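Local structure of fumarate lyase (Mesorhizobium sp., 3C8T) at residues T144-R149 with M353-L357; K163-W167 with K247-I252; S285-I289 with Q338-M342. The protein belongs to the fumarate lyase superfamily of mainly helical proteins and assembles as a homotetramer. All blocks are in the same frame, centred on the assembly; numbering follows the deposited sequence.

Contact 1. Residues T144-R149 with M353-L357; sequences TPMAGR and MRENL
Met353 opens the helical side of this contact and lies against Thr144, Pro145 and Met146, where the loop runs into strand 145-149. Its CB rests 3.6 Å from the carbonyl oxygen of Pro145 and also meets CB of Met146. With CG beside the backbone N (chi1 -76°) and the chain extended beyond it, the thioether runs on past the strand: SD comes 3.9 Å from Thr144 CG2, where the two side chains cross at about a right angle, and CE lies by Met146 SD. Backbone is tied to backbone by one water, which accepts from Ala147 N at 2.8 Å and donates to Met353 O at 3.1 Å; that same carbonyl also takes the helical bond from Leu357 N. Asn356 turns its CB to the edge of the Arg149 guanidinium, near its plane, with NH2 4.2 Å away. The polar ends of both reach Glu262, while Arg149 also pairs with Glu259 of the third subunit and Asn356 ND2 with Leu260 O. Leu357 closes the segment and spreads its two methyls along the strand. Its CG is anti to the backbone N (chi1 -177°); CD2 packs 3.8 Å from Pro145 CB and CD1 3.7 Å from Met146 O, with Ala147 CB a little farther. No direct hydrogen bond joins the segments. The short helix 350-357 thus lies across the central strand of a three-stranded antiparallel sheet, the segment axes 6.6 Å apart at 51°, while helices 160-185 and 229-255 cover Met146 and Met353 through Phe160 and Met255.

Contact 2. Residues K163-W167 with K247-I252; sequences KAAVW and KLAMDI
Trp167 lays its indole among Lys247, Leu248, Asp251 and Ile252, a knob in a hole of the facing helix. Its chi1 of -64° sets CG beside the backbone N and carries the ring across to that helix. Leu248 CB sits over the five-membered ring, 3.6 Å from its centroid and almost on the normal, a CH-pi contact; Lys163 O lies over the opposite face, toward the rim. Farther round, Ile252 CG1 approaches CH2 at 3.9 Å. The two helices, 160-185 and 229-255, run antiparallel in the long helical bundle that is the hallmark of this superfamily. Asp251 OD2 gathers three donors. Trp167 NE1 gives it a fairly straight bond of 3.1 Å (159°) within the indole plane, on the anti side of the carboxylate and tilted out of its plane. Lys247, kinked at chi2 (-92°) and again at chi4, brings CD close to CD1 and NE1, CE to the ring edge, and NZ to the syn lone pair of OD2 at 2.7 Å. Lys163, bent at its last two torsions, drops NZ onto OD2 from above the carboxylate plane, also at 3.1 Å. The ammonium groups share that one oxygen; Lys163 NZ also pairs with Glu312 of the second subunit, whose Phe311 N binds Asp251 OD1.

Contact 3. Residues S285-I289 with Q338-M342; sequences SCELI and QAEFM
Two antiparallel helices of the central bundle, 284-306 and 315-344, meet here, their segment axes 9.8 Å apart and 158° between directions. At the closest backbone approach Ser285 faces Gln338, and Ser285 OG donates to Gln338 OE1 at 2.9 Å. The hydroxyl lies in the carbonyl plane, at a C=O...donor angle of 152°. Gln338 folds at chi2 (-54°), which brings its amide oxygen to the serine; over one face of that amide Leu288 CD1 packs 3.8 Å from Gln338 CD. A buried polar pair is thereby joined within an otherwise apolar seam. Ser285 OG also lies near the edge of the Phe341 ring. One turn on from Gln338, Met342 sends its chain across toward helix 284-306, CG anti to the backbone N and the end bent about the CG-SD bond. Its SD touches Cys286 SG at 3.7 Å and Ser285 CB at 3.8 Å, while CE meets Ile289 CD1 at 3.9 Å. The same Ile289 methyl packs against Ala339 CB, also at 3.9 Å, and its CG1 lies by Gln338 CB. Leu245 of helix 229-255 packs on Ile289 and Ala339, and Leu248 and Ile252 on Met342; Glu265 accepts from the backbone N atoms of Ser285 and Cys286. Antiparallel packing of long helices is the architecture of the central bundle in the fumarate lyase superfamily.

Overall arrangement
All three contacts are largely buried but differ in place and chemistry. Contacts 2 and 3, whose centres are 12 Å apart, belong to the bundle; helix 229-255, half of contact 2, also packs on Met342 of contact 3 through Leu248 and Ile252. Contact 1 lies farther out, its centre about 29 Å from the chain centre, where a sheet meets a short helix; it touches contact 2 through Met146 and Lys163. Contacts 1 and 3 each have one exposed residue at the margin, Arg354 and Phe341; contact 2 has none. Contact 3 is mostly apolar with one hydrogen bond, contact 2 turns on a charged cluster, and contact 1 relies on methionine, leucine and a bridging water.

Contact 1. Residues T144-R149 with M353-L357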
loop_
_atom_site.group_PDB
_atom_site.type_symbol
_atom_site.label_atom_id
_atom_site.label_comp_id
_atom_site.label_asym_id
_atom_site.label_seq_id
_atom_site.Cartn_x
_atom_site.Cartn_y
_atom_site.Cartn_z
ATOM N N THR A 144 22.737 31.679 -8.550
ATOM C CA THR A 144 22.802 31.701 -7.088
ATOM C C THR A 144 23.510 30.418 -6.546
ATOM O O THR A 144 22.897 29.304 -6.528
ATOM C CB THR A 144 21.382 31.801 -6.506
ATOM O OG1 THR A 144 20.610 32.787 -7.227
ATOM C CG2 THR A 144 21.409 32.160 -4.994
ATOM N N PRO A 145 24.786 30.537 -6.095
ATOM C CA PRO A 145 25.477 29.313 -5.654
ATOM C C PRO A 145 25.014 28.830 -4.274
ATOM O O PRO A 145 24.550 29.621 -3.434
ATOM C CB PRO A 145 26.952 29.711 -5.613
ATOM C CG PRO A 145 26.982 31.217 -5.640
ATOM C CD PRO A 145 25.612 31.746 -5.893
ATOM N N MET A 146 25.113 27.524 -4.076
ATOM C CA MET A 146 24.729 26.856 -2.830
ATOM C C MET A 146 25.429 25.485 -2.786
ATOM O O MET A 146 25.938 25.015 -3.804
ATOM C CB MET A 146 23.194 26.694 -2.728
ATOM C CG MET A 146 22.536 25.676 -3.719
ATOM S SD MET A 146 20.724 25.637 -3.469
ATOM C CE MET A 146 20.590 24.873 -1.836
ATOM N N ALA A 147 25.440 24.841 -1.625
ATOM C CA ALA A 147 25.952 23.466 -1.543
ATOM C C ALA A 147 24.953 22.466 -2.180
ATOM O O ALA A 147 23.764 22.469 -1.831
ATOM C CB ALA A 147 26.238 23.116 -0.091
ATOM N N GLY A 148 25.430 21.664 -3.147
ATOM C CA GLY A 148 24.814 20.399 -3.522
ATOM C C GLY A 148 24.873 19.417 -2.356
ATOM O O GLY A 148 25.876 19.375 -1.635
ATOM N N ARG A 149 23.808 18.636 -2.146
ATOM C CA ARG A 149 23.803 17.653 -1.056
ATOM C C ARG A 149 23.470 16.220 -1.509
ATOM O O ARG A 149 22.490 15.980 -2.235
ATOM C CB ARG A 149 22.848 18.100 0.066
ATOM C CG ARG A 149 23.231 19.429 0.704
ATOM C CD ARG A 149 22.172 19.972 1.594
ATOM N NE ARG A 149 22.621 21.176 2.310
ATOM C CZ ARG A 149 22.242 22.435 2.022
ATOM N NH1 ARG A 149 21.390 22.687 1.020
ATOM N NH2 ARG A 149 22.741 23.453 2.730
ATOM N N MET A 353 22.723 30.871 1.841
ATOM C CA MET A 353 23.218 29.877 0.909
ATOM C C MET A 353 24.750 29.932 0.781
ATOM O O MET A 353 25.427 28.897 0.739
ATOM C CB MET A 353 22.540 30.024 -0.481
ATOM C CG MET A 353 21.075 29.497 -0.575
ATOM S SD MET A 353 20.206 29.819 -2.160
ATOM C CE MET A 353 18.707 28.839 -1.852
ATOM N N ARG A 354 25.257 31.153 0.654
ATOM C CA ARG A 354 26.682 31.476 0.501
ATOM C C ARG A 354 27.397 31.055 1.790
ATOM O O ARG A 354 28.449 30.425 1.757
ATOM C CB ARG A 354 26.800 33.006 0.288
ATOM C CG ARG A 354 28.087 33.552 -0.329
ATOM C CD ARG A 354 28.113 35.156 -0.496
ATOM N NE ARG A 354 26.813 35.873 -0.394
ATOM C CZ ARG A 354 25.904 35.989 -1.378
ATOM N NH1 ARG A 354 26.107 35.432 -2.585
ATOM N NH2 ARG A 354 24.771 36.654 -1.159
ATOM N N GLU A 355 26.805 31.385 2.934
ATOM C CA GLU A 355 27.387 31.021 4.219
ATOM C C GLU A 355 27.494 29.501 4.392
ATOM O O GLU A 355 28.527 28.986 4.860
ATOM C CB GLU A 355 26.585 31.670 5.342
ATOM C CG GLU A 355 27.007 31.284 6.791
ATOM C CD GLU A 355 26.046 31.879 7.849
ATOM O OE1 GLU A 355 25.715 31.167 8.840
ATOM O OE2 GLU A 355 25.602 33.058 7.665
ATOM N N ASN A 356 26.458 28.764 3.995
ATOM C CA ASN A 356 26.506 27.312 4.160
ATOM C C ASN A 356 27.526 26.687 3.178
ATOM O O ASN A 356 28.236 25.741 3.517
ATOM C CB ASN A 356 25.096 26.682 4.038
ATOM C CG ASN A 356 24.125 27.199 5.113
ATOM O OD1 ASN A 356 24.540 27.565 6.206
ATOM N ND2 ASN A 356 22.840 27.213 4.805
ATOM N N LEU A 357 27.598 27.239 1.976
ATOM C CA LEU A 357 28.559 26.809 0.991
ATOM C C LEU A 357 30.007 26.962 1.513
ATOM O O LEU A 357 30.824 26.094 1.264
ATOM C CB LEU A 357 28.312 27.524 -0.369
ATOM C CG LEU A 357 29.177 27.163 -1.596
ATOM C CD1 LEU A 357 29.113 25.709 -2.011
ATOM C CD2 LEU A 357 28.886 28.121 -2.805
HETATM O O HOH W 1 24.242 26.083 0.521
#

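Contact 2. Residues K163-W167 with K247-I252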
loop_
_atom_site.group_PDB
_atom_site.type_symbol
_atom_site.label_atom_id
_atom_site.label_comp_id
_atom_site.label_asym_id
_atom_site.label_seq_id
_atom_site.Cartn_x
_atom_site.Cartn_y
_atom_site.Cartn_z
ATOM N N LYS A 163 18.672 23.497 -8.996
ATOM C CA LYS A 163 17.661 22.737 -8.232
ATOM C C LYS A 163 16.245 22.952 -8.739
ATOM O O LYS A 163 15.498 22.004 -8.884
ATOM C CB LYS A 163 17.695 23.074 -6.717
ATOM C CG LYS A 163 18.877 22.482 -5.981
ATOM C CD LYS A 163 18.691 22.540 -4.409
ATOM C CE LYS A 163 17.457 21.740 -3.916
ATOM N NZ LYS A 163 17.491 20.383 -4.573
ATOM N N ALA A 164 15.851 24.210 -8.942
ATOM C CA ALA A 164 14.515 24.491 -9.462
ATOM C C ALA A 164 14.320 23.898 -10.860
ATOM O O ALA A 164 13.212 23.467 -11.197
ATOM C CB ALA A 164 14.221 26.010 -9.451
ATOM N N ALA A 165 15.377 23.856 -11.678
ATOM C CA ALA A 165 15.264 23.309 -13.038
ATOM C C ALA A 165 15.012 21.819 -13.038
ATOM O O ALA A 165 14.313 21.307 -13.938
ATOM C CB ALA A 165 16.491 23.619 -13.867
ATOM N N VAL A 166 15.607 21.132 -12.057
ATOM C CA VAL A 166 15.412 19.704 -11.861
ATOM C C VAL A 166 13.927 19.429 -11.487
ATOM O O VAL A 166 13.278 18.549 -12.080
ATOM C CB VAL A 166 16.398 19.182 -10.793
ATOM C CG1 VAL A 166 15.924 17.822 -10.174
ATOM C CG2 VAL A 166 17.805 19.059 -11.374
ATOM N N TRP A 167 13.413 20.175 -10.509
ATOM C CA TRP A 167 12.014 20.089 -10.104
ATOM C C TRP A 167 11.126 20.359 -11.325
ATOM O O TRP A 167 10.192 19.628 -11.599
ATOM C CB TRP A 167 11.708 21.157 -9.048
ATOM C CG TRP A 167 12.440 21.041 -7.722
ATOM C CD1 TRP A 167 13.025 19.916 -7.177
ATOM C CD2 TRP A 167 12.558 22.064 -6.736
ATOM N NE1 TRP A 167 13.555 20.212 -5.925
ATOM C CE2 TRP A 167 13.270 21.523 -5.636
ATOM C CE3 TRP A 167 12.158 23.406 -6.681
ATOM C CZ2 TRP A 167 13.576 22.277 -4.502
ATOM C CZ3 TRP A 167 12.483 24.160 -5.562
ATOM C CH2 TRP A 167 13.193 23.585 -4.484
ATOM N N LYS A 247 8.933 15.512 -3.458
ATOM C CA LYS A 247 10.387 15.656 -3.564
ATOM C C LYS A 247 10.822 17.096 -3.258
ATOM O O LYS A 247 11.722 17.321 -2.453
ATOM C CB LYS A 247 10.862 15.222 -4.970
ATOM C CG LYS A 247 12.409 15.198 -5.130
ATOM C CD LYS A 247 12.982 16.556 -5.668
ATOM C CE LYS A 247 14.474 16.479 -6.052
ATOM N NZ LYS A 247 15.401 16.477 -4.888
ATOM N N LEU A 248 10.164 18.073 -3.897
ATOM C CA LEU A 248 10.492 19.461 -3.689
ATOM C C LEU A 248 10.068 19.945 -2.328
ATOM O O LEU A 248 10.720 20.835 -1.777
ATOM C CB LEU A 248 9.936 20.345 -4.799
ATOM C CG LEU A 248 8.470 20.619 -5.113
ATOM C CD1 LEU A 248 7.836 21.606 -4.118
ATOM C CD2 LEU A 248 8.430 21.190 -6.537
ATOM N N ALA A 249 9.033 19.326 -1.756
ATOM C CA ALA A 249 8.572 19.668 -0.398
ATOM C C ALA A 249 9.546 19.191 0.645
ATOM O O ALA A 249 9.733 19.860 1.641
ATOM C CB ALA A 249 7.193 19.104 -0.109
ATOM N N MET A 250 10.146 18.012 0.421
ATOM C CA MET A 250 11.216 17.512 1.260
ATOM C C MET A 250 12.363 18.507 1.242
ATOM O O MET A 250 12.898 18.855 2.306
ATOM C CB MET A 250 11.743 16.139 0.799
ATOM C CG MET A 250 11.095 14.952 1.521
ATOM S SD MET A 250 11.118 14.971 3.367
ATOM C CE MET A 250 12.677 14.185 3.729
ATOM N N ASP A 251 12.756 18.920 0.029
ATOM C CA ASP A 251 13.921 19.772 -0.138
ATOM C C ASP A 251 13.690 21.101 0.577
ATOM O O ASP A 251 14.493 21.513 1.374
ATOM C CB ASP A 251 14.246 20.004 -1.631
ATOM C CG ASP A 251 14.757 18.760 -2.324
ATOM O OD1 ASP A 251 14.886 17.716 -1.659
ATOM O OD2 ASP A 251 15.048 18.810 -3.541
ATOM N N ILE A 252 12.571 21.751 0.306
ATOM C CA ILE A 252 12.267 23.042 0.947
ATOM C C ILE A 252 12.170 22.959 2.478
ATOM O O ILE A 252 12.806 23.741 3.169
ATOM C CB ILE A 252 11.011 23.713 0.326
ATOM C CG1 ILE A 252 11.351 24.173 -1.116
ATOM C CG2 ILE A 252 10.488 24.876 1.223
ATOM C CD1 ILE A 252 10.173 24.167 -2.055
#

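Contact 3. Residues S285-I289 with Q338-M342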
loop_
_atom_site.group_PDB
_atom_site.type_symbol
_atom_site.label_atom_id
_atom_site.label_comp_id
_atom_site.label_asym_id
_atom_site.label_seq_id
_atom_site.Cartn_x
_atom_site.Cartn_y
_atom_site.Cartn_z
ATOM N N SER A 285 2.889 24.416 3.857
ATOM C CA SER A 285 2.607 23.920 2.508
ATOM C C SER A 285 3.297 22.576 2.308
ATOM O O SER A 285 2.676 21.654 1.776
ATOM C CB SER A 285 2.928 24.943 1.412
ATOM O OG SER A 285 1.978 26.005 1.481
ATOM N N CYS A 286 4.523 22.453 2.824
ATOM C CA CYS A 286 5.309 21.215 2.735
ATOM C C CYS A 286 4.611 20.111 3.537
ATOM O O CYS A 286 4.506 18.973 3.058
ATOM C CB CYS A 286 6.716 21.416 3.262
ATOM S SG CYS A 286 7.769 22.492 2.254
ATOM N N GLU A 287 4.129 20.452 4.740
ATOM C CA GLU A 287 3.341 19.497 5.522
ATOM C C GLU A 287 2.183 18.942 4.697
ATOM O O GLU A 287 2.047 17.760 4.576
ATOM C CB GLU A 287 2.806 20.133 6.791
ATOM C CG GLU A 287 1.747 19.349 7.492
ATOM C CD GLU A 287 0.900 20.204 8.426
ATOM O OE1 GLU A 287 1.436 21.179 8.992
ATOM O OE2 GLU A 287 -0.285 19.883 8.645
ATOM N N LEU A 288 1.374 19.814 4.104
ATOM C CA LEU A 288 0.161 19.383 3.397
ATOM C C LEU A 288 0.522 18.554 2.160
ATOM O O LEU A 288 -0.126 17.557 1.881
ATOM C CB LEU A 288 -0.700 20.606 3.000
ATOM C CG LEU A 288 -1.236 21.416 4.190
ATOM C CD1 LEU A 288 -1.794 22.756 3.745
ATOM C CD2 LEU A 288 -2.299 20.632 4.869
ATOM N N ILE A 289 1.547 18.984 1.438
ATOM C CA ILE A 289 1.997 18.303 0.234
ATOM C C ILE A 289 2.464 16.894 0.533
ATOM O O ILE A 289 2.074 15.946 -0.144
ATOM C CB ILE A 289 3.136 19.072 -0.484
ATOM C CG1 ILE A 289 2.612 20.387 -1.076
ATOM C CG2 ILE A 289 3.721 18.206 -1.610
ATOM C CD1 ILE A 289 3.669 21.255 -1.757
ATOM N N GLN A 338 -1.232 24.197 -3.150
ATOM C CA GLN A 338 -0.248 24.542 -2.103
ATOM C C GLN A 338 1.128 24.802 -2.712
ATOM O O GLN A 338 1.788 25.757 -2.332
ATOM C CB GLN A 338 -0.154 23.453 -1.034
ATOM C CG GLN A 338 -1.363 23.373 -0.122
ATOM C CD GLN A 338 -1.674 24.722 0.530
ATOM O OE1 GLN A 338 -0.783 25.392 1.023
ATOM N NE2 GLN A 338 -2.930 25.120 0.508
ATOM N N ALA A 339 1.524 23.980 -3.689
ATOM C CA ALA A 339 2.805 24.179 -4.419
ATOM C C ALA A 339 2.840 25.452 -5.269
ATOM O O ALA A 339 3.851 26.160 -5.241
ATOM C CB ALA A 339 3.156 22.985 -5.245
ATOM N N GLU A 340 1.766 25.732 -6.018
ATOM C CA GLU A 340 1.609 27.022 -6.755
ATOM C C GLU A 340 1.880 28.235 -5.821
ATOM O O GLU A 340 2.609 29.144 -6.148
ATOM C CB GLU A 340 0.170 27.220 -7.303
ATOM C CG GLU A 340 -0.275 26.431 -8.517
ATOM C CD GLU A 340 -1.751 26.704 -8.859
ATOM O OE1 GLU A 340 -2.036 27.773 -9.453
ATOM O OE2 GLU A 340 -2.627 25.858 -8.552
ATOM N N PHE A 341 1.224 28.223 -4.672
ATOM C CA PHE A 341 1.307 29.291 -3.710
ATOM C C PHE A 341 2.706 29.417 -3.111
ATOM O O PHE A 341 3.263 30.508 -3.073
ATOM C CB PHE A 341 0.289 29.031 -2.601
ATOM C CG PHE A 341 0.381 30.000 -1.463
ATOM C CD1 PHE A 341 -0.158 31.288 -1.590
ATOM C CD2 PHE A 341 0.974 29.630 -0.271
ATOM C CE1 PHE A 341 -0.068 32.208 -0.538
ATOM C CE2 PHE A 341 1.064 30.543 0.785
ATOM C CZ PHE A 341 0.546 31.838 0.644
ATOM N N MET A 342 3.269 28.289 -2.666
ATOM C CA MET A 342 4.549 28.257 -1.997
ATOM C C MET A 342 5.680 28.658 -2.932
ATOM O O MET A 342 6.527 29.472 -2.557
ATOM C CB MET A 342 4.806 26.892 -1.338
ATOM C CG MET A 342 6.277 26.619 -0.870
ATOM S SD MET A 342 6.437 24.989 -0.123
ATOM C CE MET A 342 6.545 23.897 -1.589
#